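Local coordinates for Alpha/beta hydrolase fold protein (Nakamurella multipartita, PDB 4Y7D), which probably acts as a hydrolase of the alpha/beta hydrolase superfamily, on a substrate that remains unidentified, at residues Gly23-Val28 and Phe72-Gly77; Val36-Gly41 and Leu50-Phe55; Gly44-Gly49 and Val65-Gly70; Gly102-Ser107 and Val128-Val133. All coordinates share one frame; numbering follows the deposited sequence.

Contact 1: residues Gly23-Val28 and Phe72-Gly77; sequences GEVDCV and FGTPLG
Thr74 meets Asp26 through its hydroxyl: OG1 of Thr74 takes the backbone N-H of Asp26 in a nearly straight bond, N to OG1 2.9 Å. Chi1 of -56° puts OG1 beside threonine's own backbone N, while its methyl CG2 lies 3.9 Å from CG2 of Val25, the two side chains running side by side in the same direction. Pro75 adds its CD, 3.5 Å from Glu24 O. Asp26 reaches across to Gly73, its OD2 only 3.4 Å from Gly73 CA; a CB there would collide with that oxygen, so glycine suits the place. Two waters complete the pairing, one donating to Asp26 OD2 and accepting from Gly73 N, the other donating to both Asp26 OD1 and Gly73 O. Farther out, Thr17 of strand 16-20 bonds Asp26 OD1, and Thr74 OG1 bonds the backbone O of Asp67. A valine in place of Thr74 would probably leave both Asp26 N-H and Asp67 O without this partner. A hydroxyl can accept one bond and give another, which lets Thr74 bridge the backbones of strand 23-31 and of the chain leaving strand 62-66.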
loop_
_atom_site.group_PDB
_atom_site.type_symbol
_atom_site.label_atom_id
_atom_site.label_comp_id
_atom_site.label_asym_id
_atom_site.label_seq_id
_atom_site.Cartn_x
_atom_site.Cartn_y
_atom_site.Cartn_z
ATOM N N GLY A 23 0.677 -19.672 10.103
ATOM C CA GLY A 23 0.921 -20.206 8.755
ATOM C C GLY A 23 2.135 -19.576 8.107
ATOM O O GLY A 23 2.772 -18.681 8.660
ATOM N N GLU A 24 2.430 -20.018 6.894
ATOM C CA GLU A 24 3.548 -19.473 6.158
ATOM C C GLU A 24 3.217 -18.101 5.579
ATOM O O GLU A 24 2.086 -17.845 5.175
ATOM C CB GLU A 24 3.986 -20.459 5.063
ATOM C CG GLU A 24 4.714 -21.669 5.650
ATOM C CD GLU A 24 5.031 -22.769 4.651
ATOM O OE1 GLU A 24 4.869 -22.569 3.425
ATOM O OE2 GLU A 24 5.452 -23.859 5.105
ATOM N N VAL A 25 4.208 -17.220 5.573
ATOM C CA VAL A 25 4.059 -15.902 4.934
ATOM C C VAL A 25 5.352 -15.569 4.242
ATOM O O VAL A 25 6.449 -15.751 4.824
ATOM C CB VAL A 25 3.598 -14.761 5.913
ATOM C CG1 VAL A 25 4.648 -14.470 6.974
ATOM C CG2 VAL A 25 3.265 -13.465 5.190
ATOM N N ASP A 26 5.269 -15.106 2.986
ATOM C CA ASP A 26 6.463 -14.688 2.286
ATOM C C ASP A 26 6.738 -13.219 2.532
ATOM O O ASP A 26 5.808 -12.379 2.617
ATOM C CB ASP A 26 6.320 -14.960 0.780
ATOM C CG ASP A 26 6.548 -16.400 0.416
ATOM O OD1 ASP A 26 6.711 -17.299 1.301
ATOM O OD2 ASP A 26 6.606 -16.649 -0.810
ATOM N N CYS A 27 8.013 -12.881 2.548
ATOM C CA CYS A 27 8.399 -11.496 2.700
ATOM C C CYS A 27 9.771 -11.233 2.125
ATOM O O CYS A 27 10.515 -12.157 1.829
ATOM C CB CYS A 27 8.277 -11.043 4.155
ATOM S SG CYS A 27 9.399 -11.864 5.244
ATOM N N VAL A 28 10.117 -9.954 1.967
ATOM C CA VAL A 28 11.444 -9.537 1.611
ATOM C C VAL A 28 11.882 -8.636 2.738
ATOM O O VAL A 28 11.156 -7.735 3.152
ATOM C CB VAL A 28 11.477 -8.795 0.254
ATOM C CG1 VAL A 28 12.872 -8.335 -0.111
ATOM C CG2 VAL A 28 10.907 -9.676 -0.851
ATOM N N PHE A 72 1.096 -14.015 -4.614
ATOM C CA PHE A 72 2.321 -14.760 -4.851
ATOM C C PHE A 72 2.399 -15.981 -3.941
ATOM O O PHE A 72 1.505 -16.802 -3.985
ATOM C CB PHE A 72 3.546 -13.851 -4.742
ATOM C CG PHE A 72 3.645 -12.811 -5.846
ATOM C CD1 PHE A 72 3.285 -13.118 -7.153
ATOM C CD2 PHE A 72 4.190 -11.551 -5.588
ATOM C CE1 PHE A 72 3.368 -12.162 -8.157
ATOM C CE2 PHE A 72 4.328 -10.606 -6.604
ATOM C CZ PHE A 72 3.924 -10.926 -7.894
ATOM N N GLY A 73 3.462 -16.100 -3.115
ATOM C CA GLY A 73 3.641 -17.340 -2.366
ATOM C C GLY A 73 2.933 -17.482 -1.028
ATOM O O GLY A 73 3.029 -18.560 -0.408
ATOM N N THR A 74 2.261 -16.437 -0.552
ATOM C CA THR A 74 1.599 -16.533 0.748
ATOM C C THR A 74 0.249 -17.191 0.550
ATOM O O THR A 74 -0.597 -16.632 -0.139
ATOM C CB THR A 74 1.463 -15.201 1.445
ATOM O OG1 THR A 74 2.757 -14.578 1.596
ATOM C CG2 THR A 74 0.821 -15.343 2.782
ATOM N N PRO A 75 0.022 -18.346 1.167
ATOM C CA PRO A 75 -1.263 -18.973 0.945
ATOM C C PRO A 75 -2.412 -18.197 1.552
ATOM O O PRO A 75 -2.288 -17.583 2.586
ATOM C CB PRO A 75 -1.134 -20.357 1.603
ATOM C CG PRO A 75 0.032 -20.279 2.483
ATOM C CD PRO A 75 0.863 -19.095 2.103
ATOM N N LEU A 76 -3.571 -18.235 0.886
ATOM C CA LEU A 76 -4.749 -17.584 1.429
ATOM C C LEU A 76 -5.075 -18.046 2.847
ATOM O O LEU A 76 -5.487 -17.230 3.703
ATOM C CB LEU A 76 -5.950 -17.811 0.445
ATOM C CG LEU A 76 -7.182 -16.993 0.755
ATOM C CD1 LEU A 76 -6.872 -15.487 0.894
ATOM C CD2 LEU A 76 -8.245 -17.236 -0.299
ATOM N N GLY A 77 -4.851 -19.334 3.117
ATOM C CA GLY A 77 -5.142 -19.926 4.400
ATOM C C GLY A 77 -4.367 -19.336 5.576
ATOM O O GLY A 77 -4.747 -19.525 6.735
HETATM O O HOH W 1 5.867 -14.751 -2.535
HETATM O O HOH W 2 4.475 -18.548 2.015
#

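Contact 2: residues Val36-Gly41 and Leu50-Phe55; sequences VLVVHG and LAMARF
Met52 and Val38 pack helix 46-58 against strand 35-39, the first strand and the helix of a beta-alpha-beta unit of the alpha/beta hydrolase sheet. The axes of strand 36-39 and helix 50-55 approach to 8.5 Å, and their directions differ by 143°, as the reversal within such a crossover requires. Met52, present as selenomethionine, has the largest share of the contact. Its CB starts 4.0 Å from Val38 CG1. With chi2 near 168° the chain stays extended as far as SE, which comes 3.9 Å from His40 CA, just beyond the strand. The bend at the last torsion, 58°, then turns CE back to the strand, where it meets Val39 O at 3.6 Å and also touches Val38 CG1. Val38 and Met52 point in opposing senses and overlap flank to flank. A long, flexible apolar chain suits this place because it must follow both the strand and the turn after it; Leu104 and Trp106 of the neighbouring strand 101-106 also touch it. Val38 divides its two methyls between helix residues: CG1 serves Met52, and CG2 lies 4.1 Å from Ala53 CB. Branching at CB gives the valine this double reach, and a small alanine lets the helix lie near the sheet. The His-Gly pair closing the strand resembles the HG sequence found near the oxyanion hole in many relatives. Here His40 ND1 donates to a lone pair of Gly41 O at 2.8 Å, with that oxygen almost in the ring plane.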
loop_
_atom_site.group_PDB
_atom_site.type_symbol
_atom_site.label_atom_id
_atom_site.label_comp_id
_atom_site.label_asym_id
_atom_site.label_seq_id
_atom_site.Cartn_x
_atom_site.Cartn_y
_atom_site.Cartn_z
ATOM N N VAL A 36 10.138 -1.490 9.854
ATOM C CA VAL A 36 8.794 -1.116 9.401
ATOM C C VAL A 36 8.178 -2.241 8.596
ATOM O O VAL A 36 8.780 -2.704 7.619
ATOM C CB VAL A 36 8.885 0.119 8.494
ATOM C CG1 VAL A 36 7.493 0.572 8.068
ATOM C CG2 VAL A 36 9.655 1.212 9.203
ATOM N N LEU A 37 6.989 -2.662 9.007
ATOM C CA LEU A 37 6.200 -3.593 8.239
ATOM C C LEU A 37 5.493 -2.802 7.137
ATOM O O LEU A 37 4.849 -1.812 7.415
ATOM C CB LEU A 37 5.160 -4.274 9.096
ATOM C CG LEU A 37 4.127 -5.165 8.387
ATOM C CD1 LEU A 37 4.800 -6.461 7.922
ATOM C CD2 LEU A 37 2.942 -5.376 9.289
ATOM N N VAL A 38 5.700 -3.197 5.891
ATOM C CA VAL A 38 5.190 -2.477 4.694
ATOM C C VAL A 38 4.108 -3.375 4.070
ATOM O O VAL A 38 4.404 -4.534 3.721
ATOM C CB VAL A 38 6.322 -2.245 3.709
ATOM C CG1 VAL A 38 5.833 -1.484 2.492
ATOM C CG2 VAL A 38 7.401 -1.431 4.372
ATOM N N VAL A 39 2.912 -2.829 3.924
ATOM C CA VAL A 39 1.722 -3.609 3.590
ATOM C C VAL A 39 1.077 -3.080 2.300
ATOM O O VAL A 39 0.519 -1.969 2.231
ATOM C CB VAL A 39 0.721 -3.549 4.745
ATOM C CG1 VAL A 39 -0.425 -4.519 4.475
ATOM C CG2 VAL A 39 1.398 -3.820 6.107
ATOM N N HIS A 40 1.182 -3.889 1.260
ATOM C CA HIS A 40 0.712 -3.537 -0.078
ATOM C C HIS A 40 -0.819 -3.505 -0.219
ATOM O O HIS A 40 -1.589 -4.105 0.558
ATOM C CB HIS A 40 1.352 -4.502 -1.136
ATOM C CG HIS A 40 0.843 -5.887 -1.064
ATOM N ND1 HIS A 40 -0.410 -6.248 -1.526
ATOM C CD2 HIS A 40 1.430 -7.039 -0.634
ATOM C CE1 HIS A 40 -0.583 -7.545 -1.349
ATOM N NE2 HIS A 40 0.507 -8.044 -0.811
ATOM N N GLY A 41 -1.241 -2.868 -1.302
ATOM C CA GLY A 41 -2.639 -2.769 -1.653
ATOM C C GLY A 41 -3.206 -3.889 -2.496
ATOM O O GLY A 41 -2.713 -5.022 -2.470
ATOM N N LEU A 50 8.072 -3.383 -2.148
ATOM C CA LEU A 50 9.432 -2.896 -2.197
ATOM C C LEU A 50 9.517 -1.504 -2.801
ATOM O O LEU A 50 10.383 -0.698 -2.407
ATOM C CB LEU A 50 10.312 -3.866 -3.021
ATOM C CG LEU A 50 10.732 -5.141 -2.309
ATOM C CD1 LEU A 50 11.279 -6.201 -3.268
ATOM C CD2 LEU A 50 11.796 -4.828 -1.250
ATOM N N ALA A 51 8.675 -1.228 -3.778
ATOM C CA ALA A 51 8.630 0.094 -4.389
ATOM C C ALA A 51 8.152 1.128 -3.365
ATOM O O ALA A 51 8.753 2.203 -3.215
ATOM C CB ALA A 51 7.705 0.090 -5.607
HETATM N N MSE A 52 7.126 0.764 -2.598
HETATM C CA MSE A 52 6.663 1.594 -1.468
HETATM C C MSE A 52 7.789 1.853 -0.436
HETATM O O MSE A 52 7.865 2.940 0.138
HETATM C CB MSE A 52 5.510 0.936 -0.738
HETATM C CG MSE A 52 4.211 0.845 -1.546
HETATM SE SE MSE A 52 2.926 -0.369 -0.623
HETATM C CE MSE A 52 2.805 0.525 1.084
ATOM N N ALA A 53 8.624 0.834 -0.197
ATOM C CA ALA A 53 9.626 0.839 0.871
ATOM C C ALA A 53 10.900 1.547 0.493
ATOM O O ALA A 53 11.728 1.810 1.395
ATOM C CB ALA A 53 9.982 -0.570 1.284
ATOM N N ARG A 54 11.149 1.826 -0.790
ATOM C CA ARG A 54 12.487 2.374 -1.108
ATOM C C ARG A 54 12.853 3.618 -0.320
ATOM O O ARG A 54 14.025 3.778 0.097
ATOM C CB ARG A 54 12.677 2.695 -2.598
ATOM C CG ARG A 54 12.862 1.482 -3.487
ATOM C CD ARG A 54 13.284 1.945 -4.897
ATOM N NE ARG A 54 13.430 0.748 -5.696
ATOM C CZ ARG A 54 12.477 0.220 -6.481
ATOM N NH1 ARG A 54 11.318 0.838 -6.687
ATOM N NH2 ARG A 54 12.747 -0.909 -7.136
ATOM N N PHE A 55 11.913 4.533 -0.139
ATOM C CA PHE A 55 12.264 5.771 0.584
ATOM C C PHE A 55 12.694 5.478 2.044
ATOM O O PHE A 55 13.503 6.197 2.617
ATOM C CB PHE A 55 11.125 6.808 0.515
ATOM C CG PHE A 55 10.015 6.579 1.511
ATOM C CD1 PHE A 55 8.989 5.657 1.257
ATOM C CD2 PHE A 55 9.953 7.316 2.700
ATOM C CE1 PHE A 55 7.963 5.466 2.163
ATOM C CE2 PHE A 55 8.918 7.134 3.588
ATOM C CZ PHE A 55 7.908 6.202 3.316
#

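Contact 3: residues Gly44-Gly49 and Val65-Gly70; sequences GGHDAG and VVDRPG
His46 and Asp67 join the N-terminus of helix 46-58 to the chain leaving strand 62-66, the helix and second strand of a beta-alpha-beta unit. Gly45 holds the N-cap position, and the carboxylate of Asp67 grips the first turn twice. OD1 of Asp67 accepts the backbone N-H of His46 at 2.6 Å, a bent bond that arrives from above the carboxylate plane. OD2 offers its syn lone pair to ND1 of His46, 2.7 Å away, and this second bond is straighter, 165° at the hydrogen and close to the ring plane. Chi1 of His46, 64°, sets CG between the backbone N and the carbonyl carbon, and the second torsion then turns ND1 to the same carboxylate that the backbone N-H meets. Ring and carboxylate planes stand 72° apart, and the ring of Phe72 also meets the imidazole. Glycines make the close approach possible. Gly45 CA lies 3.1 Å from Asp67 OD1, and at the backbone angles of Gly45 a CB would also be pressed against the preceding carbonyl oxygen. One turn on, Val65 CG1 rests 3.5 Å from Gly49 CA, where a CB would clash with this methyl. The same methyl also lies 3.7 Å from His46 O, so the valine braces the inner side of the turn while the aspartate holds its beginning. Because ND1 donates, it must carry a proton; the carboxylate would probably stay ionised beside the positive end of the helix dipole. The ND1 bond should restrain the imidazole from turning, while the backbone bond fixes the carboxylate at the helix start.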
loop_
_atom_site.group_PDB
_atom_site.type_symbol
_atom_site.label_atom_id
_atom_site.label_comp_id
_atom_site.label_asym_id
_atom_site.label_seq_id
_atom_site.Cartn_x
_atom_site.Cartn_y
_atom_site.Cartn_z
ATOM N N GLY A 44 -1.462 -6.507 -5.288
ATOM C CA GLY A 44 -0.110 -6.092 -4.978
ATOM C C GLY A 44 0.699 -7.338 -4.699
ATOM O O GLY A 44 0.432 -8.443 -5.194
ATOM N N GLY A 45 1.747 -7.142 -3.947
ATOM C CA GLY A 45 2.678 -8.186 -3.629
ATOM C C GLY A 45 3.978 -7.555 -3.242
ATOM O O GLY A 45 4.076 -6.345 -3.158
ATOM N N HIS A 46 5.011 -8.370 -3.084
ATOM C CA HIS A 46 6.265 -7.800 -2.577
ATOM C C HIS A 46 6.933 -6.839 -3.565
ATOM O O HIS A 46 7.765 -6.043 -3.195
ATOM C CB HIS A 46 7.220 -8.927 -2.153
ATOM C CG HIS A 46 7.658 -9.796 -3.291
ATOM N ND1 HIS A 46 7.096 -11.023 -3.541
ATOM C CD2 HIS A 46 8.576 -9.594 -4.276
ATOM C CE1 HIS A 46 7.634 -11.537 -4.642
ATOM N NE2 HIS A 46 8.543 -10.686 -5.097
ATOM N N ASP A 47 6.614 -6.945 -4.847
ATOM C CA ASP A 47 7.122 -5.966 -5.815
ATOM C C ASP A 47 6.605 -4.559 -5.540
ATOM O O ASP A 47 7.390 -3.619 -5.481
ATOM C CB ASP A 47 6.864 -6.394 -7.259
ATOM C CG ASP A 47 5.365 -6.687 -7.571
ATOM O OD1 ASP A 47 4.469 -6.946 -6.695
ATOM O OD2 ASP A 47 5.079 -6.652 -8.794
ATOM N N ALA A 48 5.289 -4.445 -5.355
ATOM C CA ALA A 48 4.675 -3.173 -4.964
ATOM C C ALA A 48 5.216 -2.723 -3.637
ATOM O O ALA A 48 5.537 -1.557 -3.454
ATOM C CB ALA A 48 3.158 -3.302 -4.879
ATOM N N GLY A 49 5.263 -3.635 -2.675
ATOM C CA GLY A 49 5.774 -3.291 -1.349
ATOM C C GLY A 49 7.200 -2.770 -1.370
ATOM O O GLY A 49 7.520 -1.825 -0.666
ATOM N N VAL A 65 8.666 -6.520 4.039
ATOM C CA VAL A 65 7.670 -6.291 2.972
ATOM C C VAL A 65 6.972 -7.615 2.727
ATOM O O VAL A 65 7.621 -8.561 2.240
ATOM C CB VAL A 65 8.391 -5.894 1.670
ATOM C CG1 VAL A 65 7.395 -5.749 0.523
ATOM C CG2 VAL A 65 9.318 -4.689 1.875
ATOM N N VAL A 66 5.710 -7.724 3.141
ATOM C CA VAL A 66 4.997 -8.987 3.004
ATOM C C VAL A 66 4.336 -9.142 1.663
ATOM O O VAL A 66 4.023 -8.142 1.015
ATOM C CB VAL A 66 3.856 -9.127 4.053
ATOM C CG1 VAL A 66 4.457 -9.468 5.402
ATOM C CG2 VAL A 66 2.997 -7.868 4.131
ATOM N N ASP A 67 4.090 -10.396 1.293
ATOM C CA ASP A 67 3.042 -10.779 0.348
ATOM C C ASP A 67 1.833 -11.146 1.213
ATOM O O ASP A 67 1.905 -12.067 2.011
ATOM C CB ASP A 67 3.456 -11.963 -0.505
ATOM C CG ASP A 67 4.397 -11.599 -1.617
ATOM O OD1 ASP A 67 4.015 -10.728 -2.424
ATOM O OD2 ASP A 67 5.520 -12.185 -1.732
ATOM N N ARG A 68 0.738 -10.397 1.111
ATOM C CA ARG A 68 -0.459 -10.734 1.866
ATOM C C ARG A 68 -1.047 -12.029 1.346
ATOM O O ARG A 68 -0.769 -12.440 0.196
ATOM C CB ARG A 68 -1.476 -9.597 1.861
ATOM C CG ARG A 68 -0.956 -8.359 2.608
ATOM C CD ARG A 68 -2.054 -7.356 2.932
ATOM N NE ARG A 68 -2.526 -6.708 1.701
ATOM C CZ ARG A 68 -3.669 -7.001 1.098
ATOM N NH1 ARG A 68 -3.971 -6.432 -0.046
ATOM N NH2 ARG A 68 -4.462 -7.911 1.611
ATOM N N PRO A 69 -1.801 -12.714 2.196
ATOM C CA PRO A 69 -2.425 -13.985 1.778
ATOM C C PRO A 69 -3.168 -13.905 0.460
ATOM O O PRO A 69 -3.982 -12.974 0.272
ATOM C CB PRO A 69 -3.345 -14.294 2.941
ATOM C CG PRO A 69 -2.563 -13.780 4.135
ATOM C CD PRO A 69 -2.001 -12.469 3.650
ATOM N N GLY A 70 -2.885 -14.886 -0.410
ATOM C CA GLY A 70 -3.461 -14.955 -1.727
ATOM C C GLY A 70 -2.647 -14.302 -2.804
ATOM O O GLY A 70 -3.012 -14.398 -3.980
#

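Contact 4: residues Gly102-Ser107 and Val128-Val133; sequences GVLCWS and VSVAAV
Val103, Cys105 and Ser107 exchange backbone hydrogen bonds with Val128 and Val130 in parallel fashion, the strand axes only 8° apart. The series opens with Val128 N to Val103 O at 2.8 Å, and past the strand ends Val133 N still reaches Ser107 O at 3.0 Å. On the sheet face that carries Leu104, Trp106, Val128 and Val130, Leu104 CD1 sits 3.6 Å from Val128 CG1 and also touches Val130 CG2. Trp106 has its CG anti to the backbone N, and the second torsion presents the CD1 edge of the indole to the next strand: Val130 O lies in the ring plane, 3.1 Å from CD1, while Val130 CG1 and Ala131 CB pack on the same carbon. Ser107, with phi 60° and psi -125°, takes the strained conformation of a nucleophile elbow, the sharp turn between strand 101-106 and helix 110-119 in alpha/beta hydrolases. Its CB is directed away from Val128-Val133, and OG is hydrogen-bonded to NE2 of His278, consistent with the serine-histidine pair of the family's catalytic triad. An alanine in place of Trp106 would probably open a gap beside Val130 CG1 and Ala131 CB and leave the rings of His278 and Trp282 without their aromatic neighbour. On the reverse face Cys105 SG lies 3.6 Å from Ser129 OG, a hydroxyl that is bonded to Tyr114 OH of helix 110-119. A small thiol suits this spot, since Ala132 CB lies just 4.3 Å from SG.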
loop_
_atom_site.group_PDB
_atom_site.type_symbol
_atom_site.label_atom_id
_atom_site.label_comp_id
_atom_site.label_asym_id
_atom_site.label_seq_id
_atom_site.Cartn_x
_atom_site.Cartn_y
_atom_site.Cartn_z
ATOM N N GLY A 102 7.288 -0.240 13.192
ATOM C CA GLY A 102 6.448 0.721 12.500
ATOM C C GLY A 102 5.610 0.009 11.443
ATOM O O GLY A 102 5.904 -1.153 11.067
ATOM N N VAL A 103 4.543 0.653 10.987
ATOM C CA VAL A 103 3.721 0.096 9.946
ATOM C C VAL A 103 3.446 1.180 8.879
ATOM O O VAL A 103 3.031 2.294 9.200
ATOM C CB VAL A 103 2.381 -0.418 10.489
ATOM C CG1 VAL A 103 1.542 -0.937 9.330
ATOM C CG2 VAL A 103 2.614 -1.491 11.532
ATOM N N LEU A 104 3.711 0.844 7.635
ATOM C CA LEU A 104 3.383 1.661 6.456
ATOM C C LEU A 104 2.408 0.853 5.616
ATOM O O LEU A 104 2.751 -0.234 5.113
ATOM C CB LEU A 104 4.597 1.969 5.614
ATOM C CG LEU A 104 4.370 2.664 4.275
ATOM C CD1 LEU A 104 3.880 4.075 4.536
ATOM C CD2 LEU A 104 5.590 2.683 3.411
ATOM N N CYS A 105 1.235 1.427 5.394
ATOM C CA CYS A 105 0.239 0.807 4.526
ATOM C C CYS A 105 -0.285 1.773 3.480
ATOM O O CYS A 105 -0.246 2.989 3.657
ATOM C CB CYS A 105 -0.895 0.230 5.328
ATOM S SG CYS A 105 -1.975 1.386 6.218
ATOM N N TRP A 106 -0.802 1.202 2.390
ATOM C CA TRP A 106 -1.423 2.015 1.341
ATOM C C TRP A 106 -2.612 1.262 0.837
ATOM O O TRP A 106 -2.549 0.050 0.757
ATOM C CB TRP A 106 -0.414 2.222 0.237
ATOM C CG TRP A 106 -0.826 2.987 -0.998
ATOM C CD1 TRP A 106 -1.741 3.993 -1.102
ATOM C CD2 TRP A 106 -0.228 2.872 -2.265
ATOM N NE1 TRP A 106 -1.755 4.509 -2.375
ATOM C CE2 TRP A 106 -0.833 3.829 -3.113
ATOM C CE3 TRP A 106 0.801 2.063 -2.778
ATOM C CZ2 TRP A 106 -0.468 3.979 -4.452
ATOM C CZ3 TRP A 106 1.190 2.232 -4.100
ATOM C CH2 TRP A 106 0.542 3.167 -4.932
ATOM N N SER A 107 -3.721 1.982 0.569
ATOM C CA SER A 107 -4.846 1.454 -0.215
ATOM C C SER A 107 -5.471 0.206 0.436
ATOM O O SER A 107 -5.853 0.236 1.640
ATOM C CB SER A 107 -4.320 1.196 -1.648
ATOM O OG SER A 107 -5.373 1.185 -2.604
ATOM N N VAL A 128 1.842 4.859 9.471
ATOM C CA VAL A 128 1.656 5.745 8.336
ATOM C C VAL A 128 0.694 5.077 7.371
ATOM O O VAL A 128 0.984 3.985 6.843
ATOM C CB VAL A 128 2.974 6.056 7.652
ATOM C CG1 VAL A 128 2.776 6.946 6.427
ATOM C CG2 VAL A 128 3.903 6.744 8.656
ATOM N N SER A 129 -0.438 5.738 7.171
ATOM C CA SER A 129 -1.543 5.166 6.425
ATOM C C SER A 129 -1.862 6.052 5.232
ATOM O O SER A 129 -2.432 7.153 5.358
ATOM C CB SER A 129 -2.715 4.994 7.323
ATOM O OG SER A 129 -3.778 4.435 6.624
ATOM N N VAL A 130 -1.518 5.550 4.053
ATOM C CA VAL A 130 -1.591 6.341 2.808
ATOM C C VAL A 130 -2.841 5.901 2.053
ATOM O O VAL A 130 -2.958 4.725 1.694
ATOM C CB VAL A 130 -0.352 6.088 1.965
ATOM C CG1 VAL A 130 -0.330 6.964 0.709
ATOM C CG2 VAL A 130 0.896 6.372 2.824
ATOM N N ALA A 131 -3.749 6.853 1.809
ATOM C CA ALA A 131 -4.968 6.615 1.016
ATOM C C ALA A 131 -5.499 5.210 1.248
ATOM O O ALA A 131 -5.673 4.425 0.304
ATOM C CB ALA A 131 -4.695 6.869 -0.454
ATOM N N ALA A 132 -5.786 4.900 2.511
ATOM C CA ALA A 132 -6.045 3.528 2.939
ATOM C C ALA A 132 -7.516 3.280 3.175
ATOM O O ALA A 132 -8.233 4.106 3.768
ATOM C CB ALA A 132 -5.250 3.196 4.190
ATOM N N VAL A 133 -7.957 2.093 2.780
ATOM C CA VAL A 133 -9.298 1.681 3.066
ATOM C C VAL A 133 -9.496 1.513 4.588
ATOM O O VAL A 133 -8.877 0.668 5.213
ATOM C CB VAL A 133 -9.665 0.394 2.311
ATOM C CG1 VAL A 133 -11.040 -0.114 2.714
ATOM C CG2 VAL A 133 -9.632 0.604 0.799
#

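All four contacts reach one mixed sheet, in which strands 23-31, 62-66, 35-39, 101-106 and 124-130 lie in that order. Along the chain contact 1 closes a loop that encloses contacts 2 and 3, whose segments alternate; contact 4 follows. Contacts 2 and 3 share helix 46-58, their centres about 9 Å apart, and Arg68 of contact 3 bonds to His40 O and Gly41 O of contact 2. Contact 1 lies about 9 Å from contact 3, centre to centre, but 20 Å from contact 4. Backbone bonds join strand 35-39 to strand 101-106, so the packing runs without a break from the sheet's outer part to the nucleophile elbow near its middle.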